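Local coordinates for protein inactive glucansucrase (Lactobacillus reuteri, PDB 5JBD) that belongs to glycoside hydrolase family 70, is built round a TIM-type barrel, binds a calcium ion and is named an inactive glucansucrase, at residues Asn456-Pro461 / Phe641-Ala646; Asn312-Leu317 / Asp648-Tyr653; Met330-Gly335 / Glu381-Trp386; Ala448-Leu453 / Asp484-Leu489. All blocks are in the same frame, centred on the assembly; numbering follows the deposited sequence.

Interaction 1 (Asn456-Pro461 / Phe641-Ala646); sequences NKDTVP and FESNAA
Two first torsions bring Asp458 and Ser643 together: the carboxylate carbon of Asp458 stands opposite its own carbonyl carbon and beside its backbone N (chi1 -74°), while Ser643 OG is turned opposite its backbone N (chi1 -168°) on a CB that already faces 456-461. Their ends meet in a short hydrogen bond, Ser643 OG donating to Asp458 OD1 at 2.6 Å. The hydroxyl arrives on the anti side of the carboxylate, 19° out of its plane. The other carboxylate oxygen is held from within its own segment, since Lys457 NZ forms a salt bridge to Asp458 OD2 at 3.0 Å from above the plane; this ammonium has a second partner in Thr378 O. The backbone of Asp458 is tied as well, its N to Asp648 OD2 and its O to Asn385 ND2. Evidence for a narrow contact is the 105 Å² buried in all and the closest CA approach, 5.5 Å between Asp458 CA and Ser643 CA. It joins the loop leading into barrel strand 460-464 to the loop before helix 645-648, just where Asn644 takes the N-cap position. One close pair is not a bond: Asp458 OD1 and Ser643 O, 3.2 Å apart, are both acceptors. With Lys457 on one oxygen and a hydroxyl donor on the other, the buried carboxylate is probably stabilised in its charged form.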
loop_
_atom_site.group_PDB
_atom_site.type_symbol
_atom_site.label_atom_id
_atom_site.label_comp_id
_atom_site.label_asym_id
_atom_site.label_seq_id
_atom_site.Cartn_x
_atom_site.Cartn_y
_atom_site.Cartn_z
ATOM N N ASN A 456 20.144 -15.775 10.385
ATOM C CA ASN A 456 19.557 -15.426 11.690
ATOM C C ASN A 456 18.548 -16.473 12.206
ATOM O O ASN A 456 17.702 -16.958 11.449
ATOM C CB ASN A 456 18.868 -14.047 11.631
ATOM C CG ASN A 456 19.811 -12.888 11.936
ATOM O OD1 ASN A 456 20.964 -13.061 12.353
ATOM N ND2 ASN A 456 19.293 -11.682 11.777
ATOM N N LYS A 457 18.638 -16.786 13.504
ATOM C CA LYS A 457 17.677 -17.644 14.198
ATOM C C LYS A 457 16.458 -16.810 14.606
ATOM O O LYS A 457 16.549 -15.580 14.722
ATOM C CB LYS A 457 18.350 -18.200 15.475
ATOM C CG LYS A 457 17.583 -19.267 16.236
ATOM C CD LYS A 457 18.420 -19.794 17.402
ATOM C CE LYS A 457 17.711 -20.893 18.182
ATOM N NZ LYS A 457 16.429 -20.413 18.741
ATOM N N ASP A 458 15.354 -17.484 14.919
ATOM C CA ASP A 458 14.157 -16.830 15.419
ATOM C C ASP A 458 13.652 -15.737 14.468
ATOM O O ASP A 458 13.462 -14.576 14.858
ATOM C CB ASP A 458 14.357 -16.325 16.858
ATOM C CG ASP A 458 14.347 -17.466 17.875
ATOM O OD1 ASP A 458 13.374 -18.242 17.898
ATOM O OD2 ASP A 458 15.324 -17.583 18.636
ATOM N N THR A 459 13.480 -16.136 13.214
ATOM C CA THR A 459 12.809 -15.319 12.219
ATOM C C THR A 459 12.391 -16.126 10.995
ATOM O O THR A 459 12.978 -17.160 10.698
ATOM C CB THR A 459 13.702 -14.110 11.754
ATOM O OG1 THR A 459 12.902 -13.173 11.020
ATOM C CG2 THR A 459 14.858 -14.567 10.900
ATOM N N VAL A 460 11.372 -15.637 10.284
ATOM C CA VAL A 460 11.099 -16.078 8.925
ATOM C C VAL A 460 11.617 -14.977 7.991
ATOM O O VAL A 460 11.002 -13.921 7.883
ATOM C CB VAL A 460 9.594 -16.350 8.677
ATOM C CG1 VAL A 460 9.369 -16.825 7.242
ATOM C CG2 VAL A 460 9.067 -17.367 9.684
ATOM N N PRO A 461 12.771 -15.204 7.336
ATOM C CA PRO A 461 13.288 -14.183 6.431
ATOM C C PRO A 461 12.464 -14.081 5.156
ATOM O O PRO A 461 11.928 -15.103 4.686
ATOM C CB PRO A 461 14.680 -14.687 6.109
ATOM C CG PRO A 461 14.547 -16.170 6.146
ATOM C CD PRO A 461 13.594 -16.430 7.287
ATOM N N PHE A 641 1.403 -18.990 16.425
ATOM C CA PHE A 641 2.813 -19.039 16.002
ATOM C C PHE A 641 3.769 -19.096 17.197
ATOM O O PHE A 641 3.528 -18.482 18.225
ATOM C CB PHE A 641 3.150 -17.925 15.012
ATOM C CG PHE A 641 2.418 -18.082 13.719
ATOM C CD1 PHE A 641 2.695 -19.170 12.896
ATOM C CD2 PHE A 641 1.368 -17.239 13.381
ATOM C CE1 PHE A 641 1.989 -19.371 11.733
ATOM C CE2 PHE A 641 0.657 -17.447 12.223
ATOM C CZ PHE A 641 0.961 -18.515 11.400
ATOM N N GLU A 642 4.814 -19.900 17.039
ATOM C CA GLU A 642 5.868 -20.076 18.016
ATOM C C GLU A 642 7.192 -19.982 17.260
ATOM O O GLU A 642 7.349 -20.624 16.216
ATOM C CB GLU A 642 5.788 -21.451 18.624
ATOM C CG GLU A 642 4.516 -21.755 19.402
ATOM C CD GLU A 642 4.544 -23.152 19.980
ATOM O OE1 GLU A 642 4.831 -24.096 19.215
ATOM O OE2 GLU A 642 4.293 -23.310 21.186
ATOM N N SER A 643 8.119 -19.201 17.798
ATOM C CA SER A 643 9.458 -19.007 17.199
ATOM C C SER A 643 10.357 -20.152 17.628
ATOM O O SER A 643 10.942 -20.135 18.707
ATOM C CB SER A 643 10.041 -17.645 17.606
ATOM O OG SER A 643 11.197 -17.304 16.842
ATOM N N ASN A 644 10.450 -21.170 16.782
ATOM C CA ASN A 644 11.247 -22.365 17.077
ATOM C C ASN A 644 11.869 -22.864 15.779
ATOM O O ASN A 644 11.682 -22.239 14.732
ATOM C CB ASN A 644 10.369 -23.441 17.757
ATOM C CG ASN A 644 9.125 -23.788 16.957
ATOM O OD1 ASN A 644 9.161 -23.882 15.730
ATOM N ND2 ASN A 644 8.010 -23.990 17.657
ATOM N N ALA A 645 12.581 -23.982 15.840
ATOM C CA ALA A 645 13.245 -24.541 14.662
ATOM C C ALA A 645 12.301 -24.833 13.480
ATOM O O ALA A 645 12.697 -24.694 12.297
ATOM C CB ALA A 645 14.029 -25.795 15.053
ATOM N N ALA A 646 11.053 -25.211 13.766
ATOM C CA ALA A 646 10.104 -25.482 12.681
ATOM C C ALA A 646 9.684 -24.198 11.972
ATOM O O ALA A 646 9.702 -24.139 10.739
ATOM C CB ALA A 646 8.896 -26.255 13.178
#

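Interaction 2 (Asn312-Leu317 / Asp648-Tyr653); sequences NANDHL and DSHMIY
The imidazole of His650 lies against Asn314 with its plane turned 79° from the side-chain amide, so the two flat groups are nearly perpendicular. The contact belongs to the TIM-type barrel of the family: helix 310-315 and the turn after it pack on the segment entering parallel strand 652-654. The ring meets Asn314 chiefly through its CE1-NE2 side, with His650 NE2 3.8 Å from Asn314 CB and His650 CE1 3.7 Å from Asn314 O. The CB of His650 points toward 312-317, and chi1 -64° sets the ring beside the backbone N, where that side meets Asn314. Its other nitrogen, ND1, is hydrogen-bonded to Asp688 OD2 on the neighbouring strand 688-691, a bond that probably restrains rotation of the ring. Leu317 adds the apolar half: its CD2 approaches His650 ND1 obliquely at 4.3 Å and packs on Ile652 CG1 at 4.2 Å. Phe641 also touches both Asn314 and Leu317. No direct hydrogen bond crosses between the segments; a water bridges them instead, lying in the imidazole plane 2.8 Å from His650 NE2 and accepting from Asn314 ND2 at 2.9 Å.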
loop_
_atom_site.group_PDB
_atom_site.type_symbol
_atom_site.label_atom_id
_atom_site.label_comp_id
_atom_site.label_asym_id
_atom_site.label_seq_id
_atom_site.Cartn_x
_atom_site.Cartn_y
_atom_site.Cartn_z
ATOM N N ASN A 312 -0.571 -27.113 11.608
ATOM C CA ASN A 312 -1.682 -26.413 10.968
ATOM C C ASN A 312 -1.422 -24.902 10.911
ATOM O O ASN A 312 -1.666 -24.270 9.889
ATOM C CB ASN A 312 -3.004 -26.685 11.705
ATOM C CG ASN A 312 -3.467 -28.121 11.582
ATOM O OD1 ASN A 312 -3.030 -28.870 10.701
ATOM N ND2 ASN A 312 -4.396 -28.498 12.432
ATOM N N ALA A 313 -0.921 -24.332 12.006
ATOM C CA ALA A 313 -0.602 -22.897 12.038
ATOM C C ALA A 313 0.421 -22.529 10.945
ATOM O O ALA A 313 0.197 -21.611 10.158
ATOM C CB ALA A 313 -0.082 -22.488 13.408
ATOM N N ASN A 314 1.495 -23.293 10.872
ATOM C CA ASN A 314 2.590 -23.031 9.915
ATOM C C ASN A 314 2.193 -23.280 8.431
ATOM O O ASN A 314 2.642 -22.557 7.545
ATOM C CB ASN A 314 3.847 -23.822 10.297
ATOM C CG ASN A 314 4.457 -23.377 11.638
ATOM O OD1 ASN A 314 3.928 -22.500 12.321
ATOM N ND2 ASN A 314 5.572 -24.003 12.025
ATOM N N ASP A 315 1.333 -24.269 8.185
ATOM C CA ASP A 315 0.746 -24.478 6.845
ATOM C C ASP A 315 -0.107 -23.286 6.387
ATOM O O ASP A 315 -0.331 -23.116 5.178
ATOM C CB ASP A 315 -0.102 -25.750 6.799
ATOM C CG ASP A 315 0.729 -27.035 6.719
ATOM O OD1 ASP A 315 1.940 -26.989 6.449
ATOM O OD2 ASP A 315 0.155 -28.119 6.945
ATOM N N HIS A 316 -0.585 -22.472 7.335
ATOM C CA HIS A 316 -1.381 -21.279 7.021
ATOM C C HIS A 316 -0.673 -20.008 7.490
ATOM O O HIS A 316 -1.281 -19.098 8.055
ATOM C CB HIS A 316 -2.792 -21.451 7.611
ATOM C CG HIS A 316 -3.533 -22.604 7.009
ATOM N ND1 HIS A 316 -4.153 -22.522 5.776
ATOM C CD2 HIS A 316 -3.710 -23.881 7.435
ATOM C CE1 HIS A 316 -4.689 -23.692 5.477
ATOM N NE2 HIS A 316 -4.439 -24.532 6.465
ATOM N N LEU A 317 0.634 -19.946 7.208
ATOM C CA LEU A 317 1.475 -18.839 7.646
ATOM C C LEU A 317 0.849 -17.522 7.273
ATOM O O LEU A 317 0.503 -17.318 6.113
ATOM C CB LEU A 317 2.866 -18.936 7.001
ATOM C CG LEU A 317 3.959 -18.054 7.613
ATOM C CD1 LEU A 317 4.265 -18.463 9.056
ATOM C CD2 LEU A 317 5.220 -18.097 6.747
ATOM N N ASP A 648 11.316 -21.383 11.966
ATOM C CA ASP A 648 12.579 -20.898 11.349
ATOM C C ASP A 648 12.902 -21.574 10.028
ATOM O O ASP A 648 13.623 -21.001 9.209
ATOM C CB ASP A 648 13.799 -21.115 12.280
ATOM C CG ASP A 648 13.859 -20.160 13.457
ATOM O OD1 ASP A 648 13.062 -19.212 13.547
ATOM O OD2 ASP A 648 14.763 -20.337 14.308
ATOM N N SER A 649 12.418 -22.803 9.823
ATOM C CA SER A 649 12.612 -23.499 8.539
ATOM C C SER A 649 11.899 -22.840 7.319
ATOM O O SER A 649 12.217 -23.155 6.171
ATOM C CB SER A 649 12.218 -24.986 8.672
ATOM O OG SER A 649 12.978 -25.642 9.675
ATOM N N HIS A 650 10.960 -21.922 7.573
ATOM C CA HIS A 650 10.261 -21.194 6.509
ATOM C C HIS A 650 11.074 -20.015 5.977
ATOM O O HIS A 650 11.949 -19.458 6.679
ATOM C CB HIS A 650 8.897 -20.707 7.004
ATOM C CG HIS A 650 7.967 -21.827 7.345
ATOM N ND1 HIS A 650 6.804 -22.073 6.649
ATOM C CD2 HIS A 650 8.061 -22.809 8.276
ATOM C CE1 HIS A 650 6.223 -23.155 7.140
ATOM N NE2 HIS A 650 6.966 -23.622 8.123
ATOM N N MET A 651 10.789 -19.677 4.726
ATOM C CA MET A 651 11.323 -18.507 4.049
ATOM C C MET A 651 10.278 -17.956 3.076
ATOM O O MET A 651 9.736 -18.694 2.245
ATOM C CB MET A 651 12.613 -18.848 3.293
ATOM C CG MET A 651 13.152 -17.697 2.460
ATOM S SD MET A 651 14.853 -17.951 1.929
ATOM C CE MET A 651 14.610 -19.242 0.745
ATOM N N ILE A 652 10.020 -16.655 3.210
ATOM C CA ILE A 652 9.056 -15.925 2.414
ATOM C C ILE A 652 9.756 -15.316 1.181
ATOM O O ILE A 652 10.928 -14.952 1.249
ATOM C CB ILE A 652 8.377 -14.813 3.250
ATOM C CG1 ILE A 652 7.544 -15.449 4.374
ATOM C CG2 ILE A 652 7.482 -13.927 2.377
ATOM C CD1 ILE A 652 7.227 -14.507 5.513
ATOM N N TYR A 653 9.025 -15.233 0.061
ATOM C CA TYR A 653 9.486 -14.530 -1.150
ATOM C C TYR A 653 8.443 -13.505 -1.592
ATOM O O TYR A 653 7.293 -13.875 -1.847
ATOM C CB TYR A 653 9.733 -15.541 -2.259
ATOM C CG TYR A 653 10.247 -14.961 -3.558
ATOM C CD1 TYR A 653 11.492 -14.341 -3.622
ATOM C CD2 TYR A 653 9.506 -15.061 -4.737
ATOM C CE1 TYR A 653 11.988 -13.830 -4.821
ATOM C CE2 TYR A 653 9.981 -14.536 -5.941
ATOM C CZ TYR A 653 11.226 -13.935 -5.987
ATOM O OH TYR A 653 11.702 -13.430 -7.176
HETATM O O HOH W 1 6.379 -25.737 9.812
#

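Interaction 3 (Met330-Gly335 / Glu381-Trp386); sequences MLNEKG and EATPNW
Thr383 OG1 accepts the one hydrogen bond that crosses between the segments, from Asn332 ND2 at 3.0 Å. Its geometry is close to ideal: the N-H...acceptor angle is 171°, and the hydroxyl oxygen lies only 4° out of the Asn332 amide plane. The two side chains cross at about a right angle, and the threonine methyl sits in front of the amide's outer end, Thr383 CG2 3.7 Å from Asn332 OD1. Thr383 presents both branches because OG1 is placed beside its backbone N (chi1 -57°) and CG2 beside the carbonyl carbon. The carbonyl end of the asparagine has its own partner, Asn336 ND2, just beyond the helix, so both ends of the amide are engaged, which is consistent with the modelled orientation. Asn332 OD1 also rests 4.1 Å from Pro384 CD. In the fold, this joins the C-terminal end of helix 326-333 to the loop that runs into parallel barrel strand 385-388. The helix closes in a Schellman motif, with Gly335 leaving helical angles at positive phi and Gly335 N bonded to Asn332 O at 3.1 Å. On the strand side the chain is braced one step further on: Asn385 ND2 donates to Thr383 O at 2.8 Å in a nearly straight bond. Asn385 OD1 meets Thr459 OG1, just before neighbouring strand 460-464.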
loop_
_atom_site.group_PDB
_atom_site.type_symbol
_atom_site.label_atom_id
_atom_site.label_comp_id
_atom_site.label_asym_id
_atom_site.label_seq_id
_atom_site.Cartn_x
_atom_site.Cartn_y
_atom_site.Cartn_z
ATOM N N MET A 330 1.651 -6.540 21.451
ATOM C CA MET A 330 0.254 -6.829 21.107
ATOM C C MET A 330 0.065 -8.272 20.672
ATOM O O MET A 330 -0.800 -8.975 21.205
ATOM C CB MET A 330 -0.243 -5.928 19.971
ATOM C CG MET A 330 -1.697 -6.184 19.598
ATOM S SD MET A 330 -2.203 -5.403 18.065
ATOM C CE MET A 330 -1.264 -6.231 16.796
ATOM N N LEU A 331 0.869 -8.695 19.712
ATOM C CA LEU A 331 0.767 -10.048 19.182
ATOM C C LEU A 331 1.087 -11.128 20.235
ATOM O O LEU A 331 0.378 -12.139 20.307
ATOM C CB LEU A 331 1.617 -10.215 17.914
ATOM C CG LEU A 331 1.036 -9.456 16.696
ATOM C CD1 LEU A 331 2.083 -9.339 15.596
ATOM C CD2 LEU A 331 -0.244 -10.105 16.158
ATOM N N ASN A 332 2.111 -10.902 21.052
ATOM C CA ASN A 332 2.431 -11.838 22.147
ATOM C C ASN A 332 1.270 -12.015 23.132
ATOM O O ASN A 332 0.917 -13.141 23.480
ATOM C CB ASN A 332 3.705 -11.406 22.890
ATOM C CG ASN A 332 4.960 -11.602 22.066
ATOM O OD1 ASN A 332 5.063 -12.528 21.260
ATOM N ND2 ASN A 332 5.946 -10.757 22.301
ATOM N N GLU A 333 0.650 -10.906 23.529
ATOM C CA GLU A 333 -0.539 -10.938 24.398
ATOM C C GLU A 333 -1.710 -11.723 23.780
ATOM O O GLU A 333 -2.489 -12.332 24.497
ATOM C CB GLU A 333 -1.010 -9.509 24.734
ATOM C CG GLU A 333 -0.071 -8.746 25.665
ATOM C CD GLU A 333 -0.452 -7.278 25.862
ATOM O OE1 GLU A 333 -1.414 -6.783 25.223
ATOM O OE2 GLU A 333 0.219 -6.604 26.660
ATOM N N LYS A 334 -1.816 -11.691 22.451
ATOM C CA LYS A 334 -2.859 -12.379 21.719
ATOM C C LYS A 334 -2.513 -13.825 21.355
ATOM O O LYS A 334 -3.292 -14.492 20.686
ATOM C CB LYS A 334 -3.194 -11.585 20.439
ATOM C CG LYS A 334 -3.801 -10.227 20.719
ATOM C CD LYS A 334 -3.958 -9.410 19.435
ATOM C CE LYS A 334 -4.618 -8.072 19.704
ATOM N NZ LYS A 334 -6.036 -8.180 20.163
ATOM N N GLY A 335 -1.357 -14.316 21.785
ATOM C CA GLY A 335 -0.940 -15.655 21.395
ATOM C C GLY A 335 -0.471 -15.781 19.957
ATOM O O GLY A 335 -0.447 -16.890 19.418
ATOM N N GLU A 381 10.642 -18.683 22.763
ATOM C CA GLU A 381 10.788 -17.490 23.616
ATOM C C GLU A 381 10.721 -16.184 22.830
ATOM O O GLU A 381 10.188 -15.193 23.330
ATOM C CB GLU A 381 12.112 -17.541 24.400
ATOM C CG GLU A 381 12.163 -18.704 25.376
ATOM C CD GLU A 381 13.327 -18.640 26.357
ATOM O OE1 GLU A 381 14.359 -17.953 26.101
ATOM O OE2 GLU A 381 13.202 -19.320 27.397
ATOM N N ALA A 382 11.280 -16.168 21.630
ATOM C CA ALA A 382 11.322 -14.954 20.827
ATOM C C ALA A 382 9.936 -14.653 20.275
ATOM O O ALA A 382 9.110 -15.552 20.116
ATOM C CB ALA A 382 12.308 -15.116 19.675
ATOM N N THR A 383 9.692 -13.385 19.976
ATOM C CA THR A 383 8.474 -12.992 19.275
ATOM C C THR A 383 8.492 -13.526 17.838
ATOM O O THR A 383 9.402 -13.162 17.071
ATOM C CB THR A 383 8.360 -11.470 19.240
ATOM O OG1 THR A 383 8.391 -10.986 20.581
ATOM C CG2 THR A 383 7.067 -11.022 18.543
ATOM N N PRO A 384 7.506 -14.395 17.467
ATOM C CA PRO A 384 7.420 -14.898 16.084
ATOM C C PRO A 384 7.381 -13.754 15.096
ATOM O O PRO A 384 6.529 -12.867 15.215
ATOM C CB PRO A 384 6.090 -15.680 16.071
ATOM C CG PRO A 384 5.920 -16.123 17.475
ATOM C CD PRO A 384 6.445 -14.997 18.314
ATOM N N ASN A 385 8.336 -13.721 14.172
ATOM C CA ASN A 385 8.536 -12.533 13.354
ATOM C C ASN A 385 9.030 -12.862 11.951
ATOM O O ASN A 385 9.563 -13.950 11.705
ATOM C CB ASN A 385 9.504 -11.553 14.024
ATOM C CG ASN A 385 10.928 -12.050 14.023
ATOM O OD1 ASN A 385 11.694 -11.798 13.083
ATOM N ND2 ASN A 385 11.277 -12.810 15.046
ATOM N N TRP A 386 8.814 -11.914 11.044
ATOM C CA TRP A 386 9.379 -11.945 9.694
ATOM C C TRP A 386 10.275 -10.713 9.492
ATOM O O TRP A 386 10.050 -9.664 10.099
ATOM C CB TRP A 386 8.305 -12.072 8.585
ATOM C CG TRP A 386 7.268 -11.000 8.453
ATOM C CD1 TRP A 386 6.376 -10.571 9.408
ATOM C CD2 TRP A 386 6.939 -10.279 7.257
ATOM N NE1 TRP A 386 5.545 -9.605 8.885
ATOM C CE2 TRP A 386 5.856 -9.419 7.565
ATOM C CE3 TRP A 386 7.453 -10.278 5.952
ATOM C CZ2 TRP A 386 5.287 -8.556 6.620
ATOM C CZ3 TRP A 386 6.879 -9.426 5.010
ATOM C CH2 TRP A 386 5.812 -8.569 5.356
#

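Interaction 4 (Ala448-Leu453 / Asp484-Leu489); sequences AQYAIL and DAITTL
Aromatic contact comes first: Ile486 lies over one face of the Tyr450 ring. Its CG2 makes a CH-pi interaction, 4.1 Å from the ring centroid and 16° off the normal. The other branch of the same side chain reaches further out, with Ile486 CD1 3.5 Å from Tyr450 CE2, and Ile486 CG1 lies over the same ring close to CD2. The isoleucine thus spans the ring from its CD1 side to its CE2 side. Its torsions account for this straddle: CG1 is opposite the carbonyl carbon (chi1 -60°) while CG2 is opposite the backbone N, and both branches face the tyrosine.

Purely aliphatic packing follows one turn along. Leu489 CD1 comes within 3.6 Å of Ala451 N and 3.9 Å of Ala451 CB, and it also touches Tyr450 CB at 4.0 Å. The small alanine side chain lets the leucine methyl come down against the helix backbone itself, and Leu489 CD2 adds a further touch on Ala451 CB. Beyond the pair, Ile486 also touches Asp467 and Leu468 of helix 465-468, and Ala451 touches Val539 of strand 537-542.

Hydrogen bonding takes no part across the two segments. The Tyr450 hydroxyl is engaged beyond them, with Asp467 OD2 and Tyr464 N, which probably restrains the ring on which Ile486 lies.

The two helix segments run almost parallel, at 12° and with axes 9.6 Å apart, and bury 207 Å² between them. Strand 460-464 lies between helices 446-455 and 483-496 in sequence; such side-by-side parallel helices are what the outer layer of a TIM-type barrel consists of.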
loop_
_atom_site.group_PDB
_atom_site.type_symbol
_atom_site.label_atom_id
_atom_site.label_comp_id
_atom_site.label_asym_id
_atom_site.label_seq_id
_atom_site.Cartn_x
_atom_site.Cartn_y
_atom_site.Cartn_z
ATOM N N ALA A 448 26.074 -9.116 2.065
ATOM C CA ALA A 448 26.239 -9.291 3.517
ATOM C C ALA A 448 24.927 -9.076 4.290
ATOM O O ALA A 448 24.672 -9.770 5.283
ATOM C CB ALA A 448 27.357 -8.380 4.049
ATOM N N GLN A 449 24.110 -8.114 3.867
ATOM C CA GLN A 449 22.813 -7.918 4.495
ATOM C C GLN A 449 22.010 -9.213 4.412
ATOM O O GLN A 449 21.452 -9.657 5.423
ATOM C CB GLN A 449 22.043 -6.751 3.886
ATOM C CG GLN A 449 22.635 -5.396 4.249
ATOM C CD GLN A 449 21.822 -4.219 3.741
ATOM O OE1 GLN A 449 20.639 -4.076 4.070
ATOM N NE2 GLN A 449 22.460 -3.352 2.952
ATOM N N TYR A 450 21.992 -9.833 3.225
ATOM C CA TYR A 450 21.316 -11.128 3.056
ATOM C C TYR A 450 21.969 -12.281 3.818
ATOM O O TYR A 450 21.273 -13.188 4.294
ATOM C CB TYR A 450 21.166 -11.494 1.562
ATOM C CG TYR A 450 19.896 -10.957 0.954
ATOM C CD1 TYR A 450 18.678 -11.601 1.178
ATOM C CD2 TYR A 450 19.893 -9.789 0.178
ATOM C CE1 TYR A 450 17.497 -11.107 0.639
ATOM C CE2 TYR A 450 18.712 -9.287 -0.363
ATOM C CZ TYR A 450 17.518 -9.945 -0.133
ATOM O OH TYR A 450 16.336 -9.462 -0.648
ATOM N N ALA A 451 23.295 -12.283 3.909
ATOM C CA ALA A 451 23.999 -13.339 4.651
ATOM C C ALA A 451 23.598 -13.338 6.130
ATOM O O ALA A 451 23.432 -14.410 6.727
ATOM C CB ALA A 451 25.499 -13.191 4.515
ATOM N N ILE A 452 23.429 -12.145 6.700
ATOM C CA ILE A 452 22.927 -11.994 8.062
ATOM C C ILE A 452 21.458 -12.424 8.142
ATOM O O ILE A 452 21.096 -13.269 8.975
ATOM C CB ILE A 452 23.101 -10.529 8.579
ATOM C CG1 ILE A 452 24.588 -10.161 8.734
ATOM C CG2 ILE A 452 22.330 -10.294 9.876
ATOM C CD1 ILE A 452 25.325 -10.884 9.855
ATOM N N LEU A 453 20.618 -11.854 7.264
ATOM C CA LEU A 453 19.196 -12.172 7.248
ATOM C C LEU A 453 18.930 -13.688 7.157
ATOM O O LEU A 453 18.102 -14.224 7.893
ATOM C CB LEU A 453 18.479 -11.473 6.086
ATOM C CG LEU A 453 16.941 -11.474 6.235
ATOM C CD1 LEU A 453 16.487 -10.272 7.042
ATOM C CD2 LEU A 453 16.252 -11.480 4.876
ATOM N N ASP A 484 23.467 -14.173 -7.982
ATOM C CA ASP A 484 24.339 -15.309 -7.656
ATOM C C ASP A 484 24.609 -15.391 -6.146
ATOM O O ASP A 484 24.538 -16.475 -5.550
ATOM C CB ASP A 484 25.659 -15.245 -8.434
ATOM C CG ASP A 484 25.510 -15.632 -9.902
ATOM O OD1 ASP A 484 24.507 -16.256 -10.292
ATOM O OD2 ASP A 484 26.428 -15.309 -10.670
ATOM N N ALA A 485 24.895 -14.249 -5.533
ATOM C CA ALA A 485 25.177 -14.199 -4.108
ATOM C C ALA A 485 23.976 -14.613 -3.284
ATOM O O ALA A 485 24.082 -15.480 -2.414
ATOM C CB ALA A 485 25.618 -12.799 -3.700
ATOM N N ILE A 486 22.824 -14.015 -3.588
ATOM C CA ILE A 486 21.624 -14.245 -2.773
ATOM C C ILE A 486 21.136 -15.693 -2.904
ATOM O O ILE A 486 20.841 -16.329 -1.883
ATOM C CB ILE A 486 20.520 -13.217 -3.056
ATOM C CG1 ILE A 486 21.046 -11.805 -2.756
ATOM C CG2 ILE A 486 19.288 -13.517 -2.205
ATOM C CD1 ILE A 486 20.178 -10.675 -3.258
ATOM N N THR A 487 21.110 -16.228 -4.130
ATOM C CA THR A 487 20.663 -17.617 -4.355
ATOM C C THR A 487 21.618 -18.651 -3.771
ATOM O O THR A 487 21.182 -19.691 -3.260
ATOM C CB THR A 487 20.369 -17.923 -5.836
ATOM O OG1 THR A 487 21.527 -17.663 -6.644
ATOM C CG2 THR A 487 19.200 -17.091 -6.326
ATOM N N THR A 488 22.920 -18.374 -3.817
ATOM C CA THR A 488 23.888 -19.214 -3.104
ATOM C C THR A 488 23.549 -19.292 -1.601
ATOM O O THR A 488 23.535 -20.367 -1.017
ATOM C CB THR A 488 25.336 -18.725 -3.335
ATOM O OG1 THR A 488 25.598 -18.720 -4.734
ATOM C CG2 THR A 488 26.355 -19.641 -2.668
ATOM N N LEU A 489 23.243 -18.150 -0.999
ATOM C CA LEU A 489 22.870 -18.114 0.415
ATOM C C LEU A 489 21.528 -18.827 0.675
ATOM O O LEU A 489 21.363 -19.514 1.698
ATOM C CB LEU A 489 22.815 -16.660 0.910
ATOM C CG LEU A 489 24.155 -15.912 0.935
ATOM C CD1 LEU A 489 23.925 -14.405 1.103
ATOM C CD2 LEU A 489 25.043 -16.462 2.052
#

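Interactions 1, 2 and 3 cluster near the N-terminal ends of the barrel strands, where 385-388, 460-464 and 652-654 are successive neighbours. The centres of interactions 1 and 2 lie 9 Å apart, those of 1 and 3 11 Å; interaction 1 meets interaction 2 through the bond between Pro461 O and Ile652 N, and interaction 3 where Val460 O packs on Trp386 CB. Interaction 4 lies about 18 Å from interaction 1 and touches it where Leu453 packs on Pro461. Along the chain, interaction 3 closes before interaction 1 opens, interactions 1 and 4 alternate, and interaction 2 spans all the others. Sequence-distant pieces of the family 70 domain are thereby joined into one barrel wall.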